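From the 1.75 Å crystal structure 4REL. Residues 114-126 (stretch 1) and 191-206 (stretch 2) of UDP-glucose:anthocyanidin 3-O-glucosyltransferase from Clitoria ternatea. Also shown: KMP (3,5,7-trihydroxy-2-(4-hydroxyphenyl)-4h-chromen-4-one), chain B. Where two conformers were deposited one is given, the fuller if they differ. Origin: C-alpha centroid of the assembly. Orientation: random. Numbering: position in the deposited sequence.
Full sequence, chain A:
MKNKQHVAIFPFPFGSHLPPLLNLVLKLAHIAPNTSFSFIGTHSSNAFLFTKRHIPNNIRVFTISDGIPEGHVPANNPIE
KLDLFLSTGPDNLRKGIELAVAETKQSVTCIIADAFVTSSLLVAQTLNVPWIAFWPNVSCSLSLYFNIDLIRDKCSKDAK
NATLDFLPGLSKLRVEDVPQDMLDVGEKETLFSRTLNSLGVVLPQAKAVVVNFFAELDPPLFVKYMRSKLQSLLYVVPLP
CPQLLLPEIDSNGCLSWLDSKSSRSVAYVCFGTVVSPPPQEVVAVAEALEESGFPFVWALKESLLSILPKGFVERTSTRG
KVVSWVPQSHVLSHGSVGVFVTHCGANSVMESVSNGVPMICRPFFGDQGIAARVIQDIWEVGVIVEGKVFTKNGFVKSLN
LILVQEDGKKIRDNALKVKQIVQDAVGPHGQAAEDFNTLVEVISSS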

# COMPACT_ATOMS: atom_id res chain seq x y z
N ASP A 114 4.78 5.95 -10.54
CA ASP A 114 4.86 4.82 -9.64
C ASP A 114 6.11 4.04 -10.05
O ASP A 114 6.35 3.85 -11.23
CB ASP A 114 3.61 3.95 -9.81
CG ASP A 114 3.54 2.82 -8.79
OD1 ASP A 114 2.65 2.86 -7.91
OD2 ASP A 114 4.38 1.90 -8.87
N ALA A 115 6.92 3.64 -9.08
CA ALA A 115 8.19 2.96 -9.37
C ALA A 115 8.05 1.73 -10.26
O ALA A 115 8.99 1.36 -10.96
CB ALA A 115 8.92 2.58 -8.06
N PHE A 116 6.90 1.06 -10.20
CA PHE A 116 6.71 -0.16 -10.99
C PHE A 116 6.61 0.13 -12.49
O PHE A 116 6.82 -0.77 -13.31
CB PHE A 116 5.47 -0.94 -10.56
CG PHE A 116 5.59 -1.62 -9.22
CD1 PHE A 116 6.79 -1.62 -8.52
CD2 PHE A 116 4.49 -2.26 -8.66
CE1 PHE A 116 6.90 -2.24 -7.28
CE2 PHE A 116 4.59 -2.90 -7.41
CZ PHE A 116 5.80 -2.88 -6.72
N VAL A 117 6.26 1.36 -12.86
CA VAL A 117 6.17 1.71 -14.27
C VAL A 117 7.55 2.12 -14.75
O VAL A 117 7.83 3.28 -15.04
CB VAL A 117 5.12 2.81 -14.54
CG1 VAL A 117 4.91 3.00 -16.05
CG2 VAL A 117 3.81 2.44 -13.87
N THR A 118 8.44 1.14 -14.83
CA THR A 118 9.84 1.45 -15.11
C THR A 118 10.06 1.98 -16.52
O THR A 118 11.03 2.68 -16.77
CB THR A 118 10.75 0.24 -14.87
OG1 THR A 118 10.35 -0.81 -15.75
CG2 THR A 118 10.62 -0.24 -13.41
N SER A 119 9.15 1.65 -17.44
CA SER A 119 9.24 2.20 -18.80
C SER A 119 9.16 3.73 -18.81
O SER A 119 9.62 4.38 -19.76
CB SER A 119 8.16 1.62 -19.71
OG SER A 119 8.45 0.26 -20.01
N SER A 120 8.57 4.32 -17.78
CA SER A 120 8.47 5.78 -17.73
C SER A 120 9.82 6.45 -17.50
O SER A 120 9.98 7.63 -17.81
CB SER A 120 7.41 6.25 -16.71
OG SER A 120 7.81 5.96 -15.39
N LEU A 121 10.80 5.71 -16.99
CA LEU A 121 12.14 6.28 -16.88
C LEU A 121 12.74 6.48 -18.26
O LEU A 121 13.40 7.49 -18.52
CB LEU A 121 13.04 5.39 -16.01
CG LEU A 121 14.54 5.71 -16.04
CD1 LEU A 121 14.85 7.10 -15.52
CD2 LEU A 121 15.29 4.65 -15.23
N LEU A 122 12.50 5.52 -19.16
CA LEU A 122 12.96 5.64 -20.54
C LEU A 122 12.33 6.86 -21.19
O LEU A 122 12.98 7.59 -21.95
CB LEU A 122 12.60 4.40 -21.35
CG LEU A 122 13.22 3.07 -20.94
CD1 LEU A 122 12.67 1.95 -21.83
CD2 LEU A 122 14.73 3.16 -21.03
N VAL A 123 11.05 7.09 -20.88
CA VAL A 123 10.32 8.23 -21.42
C VAL A 123 10.95 9.53 -20.91
O VAL A 123 11.17 10.47 -21.68
CB VAL A 123 8.82 8.18 -21.02
CG1 VAL A 123 8.10 9.47 -21.42
CG2 VAL A 123 8.15 6.99 -21.69
N ALA A 124 11.25 9.57 -19.62
CA ALA A 124 11.86 10.76 -19.03
C ALA A 124 13.23 11.01 -19.65
O ALA A 124 13.60 12.15 -19.93
CB ALA A 124 11.97 10.62 -17.52
N GLN A 125 13.99 9.94 -19.87
CA GLN A 125 15.33 10.08 -20.44
C GLN A 125 15.28 10.59 -21.88
O GLN A 125 16.09 11.43 -22.29
CB GLN A 125 16.12 8.78 -20.30
CG GLN A 125 16.52 8.49 -18.86
CD GLN A 125 17.05 7.08 -18.67
OE1 GLN A 125 16.81 6.20 -19.50
NE2 GLN A 125 17.76 6.86 -17.57
N THR A 126 14.30 10.11 -22.64
CA THR A 126 14.07 10.57 -24.00
C THR A 126 13.74 12.07 -24.06
O THR A 126 14.23 12.80 -24.93
CB THR A 126 12.94 9.77 -24.66
OG1 THR A 126 13.41 8.44 -24.89
CG2 THR A 126 12.52 10.39 -25.97
C1 KMP B . 6.18 -7.16 -4.21
C2 KMP B . 5.46 -6.01 -3.94
C3 KMP B . 4.14 -5.83 -4.58
C4 KMP B . 3.63 -6.88 -5.49
C5 KMP B . 4.43 -8.00 -5.70
C6 KMP B . 5.67 -8.13 -5.07
C9 KMP B . 3.32 -4.62 -4.33
C10 KMP B . 2.01 -4.53 -5.02
C11 KMP B . 1.59 -5.64 -5.92
C14 KMP B . 0.28 -5.63 -6.66
C15 KMP B . -0.49 -4.48 -6.77
C16 KMP B . -1.70 -4.51 -7.45
C17 KMP B . -2.14 -5.68 -8.03
C18 KMP B . -1.37 -6.84 -7.93
C19 KMP B . -0.16 -6.81 -7.25
O12 KMP B . 2.41 -6.74 -6.10
O13 KMP B . 3.73 -3.72 -3.56
O24 KMP B . -3.33 -5.71 -8.70
O27 KMP B . 1.24 -3.43 -4.79
O29 KMP B . 6.42 -9.24 -5.32
O30 KMP B . 5.93 -5.05 -3.10
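Stretch 2 (191-206) LFSRTLNSLGVVLPQA

Stretch 1 starts with a type I beta turn from D114 to V117. V117 N bonds to D114 O at 3.0 Å across this turn. D114 also holds the turn with its side chain: F116 N donates to D114 OD2 at 3.0 Å. Beyond the turn the chain enters a helix that runs through T126 and continues later in the chain. In stretch 2 a first helix begins at L191, S198 is a break, and a second short helix starts at L199. A 3-10 segment, L203 to Q205, follows. S198 OG donates to T195 O at 2.7 Å at the break.

Overall, stretch 2 runs in the same general sense as the helix of stretch 1, at a slant. F116 lies nearest L196, with CA atoms 6.5 Å apart. A115 CA is 7.6 Å from L203 CA, and L121 CA is 7.8 Å from A206 CA. The turn meets the first helix at T195 and L196, and further on L199 and L203; L121 and Q125 meet V202 and Q205. The two stretches together bury 542 Å².

F116 has the largest covered area. Its chi1 is m, and the end of its side chain comes nearer to stretch 2 than its CA-to-CB direction suggests. L196 CD1 sits over one face of the ring, 3.5 Å from the F116 ring centroid and 13° off the normal, a CH-pi contact. L199 CD1 lies at the ring edge, 4.0 Å from F116 CE1. F192 turns its edge toward the F116 face in an offset edge-to-face pair, with centroids 5.7 Å apart and planes at 81°. The bound flavonol KMP touches the same cluster: its C9 is 3.7 Å from F116 CE2, and its O12 is 3.4 Å from F192 CZ.

A115 points toward stretch 2. Its CB packs 4.1 Å from L199 CD2 and 4.0 Å from L203 CD2. T195 CG2 fits close to the F116 backbone, 3.3 Å from F116 O. T195 OG1 is turned to its own helix and donates to L191 O at 2.8 Å.

T118 also points toward stretch 2. T118 CG2 is 4.1 Å from V202 CG2. Water 1 links T118 OG1, at 2.7 Å, to S198 OG, at 2.6 Å.

L121 CD2 packs 3.9 Å from V202 CG1 and 3.8 Å from Q205 CD. The contact ends in a polar pair: Q125 NE2 donates to Q205 OE1 at 2.9 Å. Water 2 donates to both Q125 OE1, at 2.7 Å, and Q205 OE1, at 3.1 Å.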

# COMPACT_ATOMS: atom_id res chain seq x y z
N LEU A 191 6.61 -10.90 -16.58
CA LEU A 191 7.08 -9.56 -16.94
C LEU A 191 7.03 -8.67 -15.70
O LEU A 191 7.90 -7.83 -15.50
CB LEU A 191 6.24 -8.97 -18.08
CG LEU A 191 6.55 -7.51 -18.43
CD1 LEU A 191 8.00 -7.35 -18.82
CD2 LEU A 191 5.63 -7.05 -19.56
N PHE A 192 6.02 -8.89 -14.87
CA PHE A 192 5.88 -8.12 -13.63
C PHE A 192 7.04 -8.41 -12.68
O PHE A 192 7.64 -7.48 -12.13
CB PHE A 192 4.54 -8.42 -12.96
CG PHE A 192 4.35 -7.75 -11.63
CD1 PHE A 192 4.24 -6.37 -11.54
CD2 PHE A 192 4.24 -8.51 -10.48
CE1 PHE A 192 4.05 -5.75 -10.32
CE2 PHE A 192 4.05 -7.89 -9.25
CZ PHE A 192 3.95 -6.52 -9.17
N SER A 193 7.38 -9.68 -12.48
CA SER A 193 8.47 -9.99 -11.56
C SER A 193 9.80 -9.46 -12.08
O SER A 193 10.63 -8.98 -11.30
CB SER A 193 8.57 -11.49 -11.24
OG SER A 193 9.09 -12.22 -12.33
N ARG A 194 10.01 -9.53 -13.39
CA ARG A 194 11.24 -9.03 -14.00
C ARG A 194 11.37 -7.53 -13.84
O ARG A 194 12.46 -6.99 -13.63
CB ARG A 194 11.30 -9.41 -15.48
CG ARG A 194 11.38 -10.91 -15.72
CD ARG A 194 11.52 -11.24 -17.20
NE ARG A 194 11.65 -12.67 -17.43
CZ ARG A 194 10.64 -13.47 -17.77
NH1 ARG A 194 9.42 -12.97 -17.93
NH2 ARG A 194 10.85 -14.77 -17.96
N THR A 195 10.23 -6.85 -13.96
CA THR A 195 10.18 -5.40 -13.76
C THR A 195 10.55 -5.03 -12.32
O THR A 195 11.38 -4.15 -12.09
CB THR A 195 8.77 -4.87 -14.12
OG1 THR A 195 8.51 -5.12 -15.51
CG2 THR A 195 8.68 -3.39 -13.87
N LEU A 196 9.96 -5.71 -11.34
CA LEU A 196 10.31 -5.46 -9.95
C LEU A 196 11.79 -5.75 -9.71
O LEU A 196 12.49 -4.97 -9.06
CB LEU A 196 9.42 -6.26 -8.99
CG LEU A 196 8.20 -5.47 -8.48
CD1 LEU A 196 7.37 -4.89 -9.62
CD2 LEU A 196 7.33 -6.33 -7.59
N ASN A 197 12.30 -6.84 -10.28
CA ASN A 197 13.70 -7.19 -10.06
C ASN A 197 14.69 -6.22 -10.68
O ASN A 197 15.87 -6.27 -10.38
CB ASN A 197 13.98 -8.60 -10.55
CG ASN A 197 13.34 -9.64 -9.68
OD1 ASN A 197 13.04 -10.76 -10.13
ND2 ASN A 197 13.09 -9.29 -8.42
N SER A 198 14.22 -5.33 -11.56
CA SER A 198 15.08 -4.33 -12.17
C SER A 198 15.17 -3.06 -11.32
O SER A 198 15.90 -2.14 -11.67
CB SER A 198 14.59 -3.96 -13.57
OG SER A 198 13.45 -3.11 -13.52
N LEU A 199 14.43 -3.01 -10.22
CA LEU A 199 14.35 -1.77 -9.45
C LEU A 199 15.69 -1.31 -8.85
O LEU A 199 15.91 -0.12 -8.68
CB LEU A 199 13.29 -1.88 -8.35
CG LEU A 199 11.84 -1.79 -8.82
CD1 LEU A 199 10.93 -2.22 -7.68
CD2 LEU A 199 11.50 -0.35 -9.28
N GLY A 200 16.57 -2.26 -8.55
CA GLY A 200 17.88 -1.92 -8.02
C GLY A 200 18.69 -1.09 -9.00
O GLY A 200 19.47 -0.22 -8.60
N VAL A 201 18.50 -1.34 -10.29
CA VAL A 201 19.21 -0.59 -11.31
C VAL A 201 18.41 0.65 -11.72
O VAL A 201 18.97 1.70 -12.04
CB VAL A 201 19.46 -1.47 -12.55
CG1 VAL A 201 20.01 -0.64 -13.70
CG2 VAL A 201 20.44 -2.57 -12.20
N VAL A 202 17.09 0.53 -11.69
CA VAL A 202 16.20 1.62 -12.11
C VAL A 202 16.18 2.79 -11.11
O VAL A 202 16.37 3.95 -11.49
CB VAL A 202 14.76 1.11 -12.37
CG1 VAL A 202 13.76 2.29 -12.46
CG2 VAL A 202 14.72 0.28 -13.65
N LEU A 203 15.97 2.49 -9.83
CA LEU A 203 15.75 3.54 -8.83
C LEU A 203 16.89 4.57 -8.63
O LEU A 203 16.60 5.75 -8.38
CB LEU A 203 15.32 2.94 -7.49
CG LEU A 203 13.94 2.28 -7.49
CD1 LEU A 203 13.69 1.59 -6.17
CD2 LEU A 203 12.87 3.33 -7.74
N PRO A 204 18.17 4.15 -8.73
CA PRO A 204 19.21 5.18 -8.60
C PRO A 204 19.22 6.20 -9.74
O PRO A 204 19.91 7.23 -9.65
CB PRO A 204 20.51 4.35 -8.60
CG PRO A 204 20.09 3.04 -8.02
CD PRO A 204 18.74 2.80 -8.65
N GLN A 205 18.48 5.93 -10.81
CA GLN A 205 18.44 6.86 -11.93
C GLN A 205 17.38 7.94 -11.72
O GLN A 205 17.29 8.89 -12.49
CB GLN A 205 18.20 6.11 -13.25
CG GLN A 205 19.27 5.05 -13.52
CD GLN A 205 19.05 4.30 -14.80
OE1 GLN A 205 19.09 4.89 -15.90
NE2 GLN A 205 18.82 2.99 -14.70
N ALA A 206 16.57 7.77 -10.68
CA ALA A 206 15.54 8.75 -10.35
C ALA A 206 16.14 10.00 -9.72
O ALA A 206 17.04 9.91 -8.88
CB ALA A 206 14.50 8.15 -9.42
O HOH W 1 12.39 -2.63 -15.83
O HOH W 2 17.82 3.83 -18.57
O HOH W 3 18.67 8.89 -15.40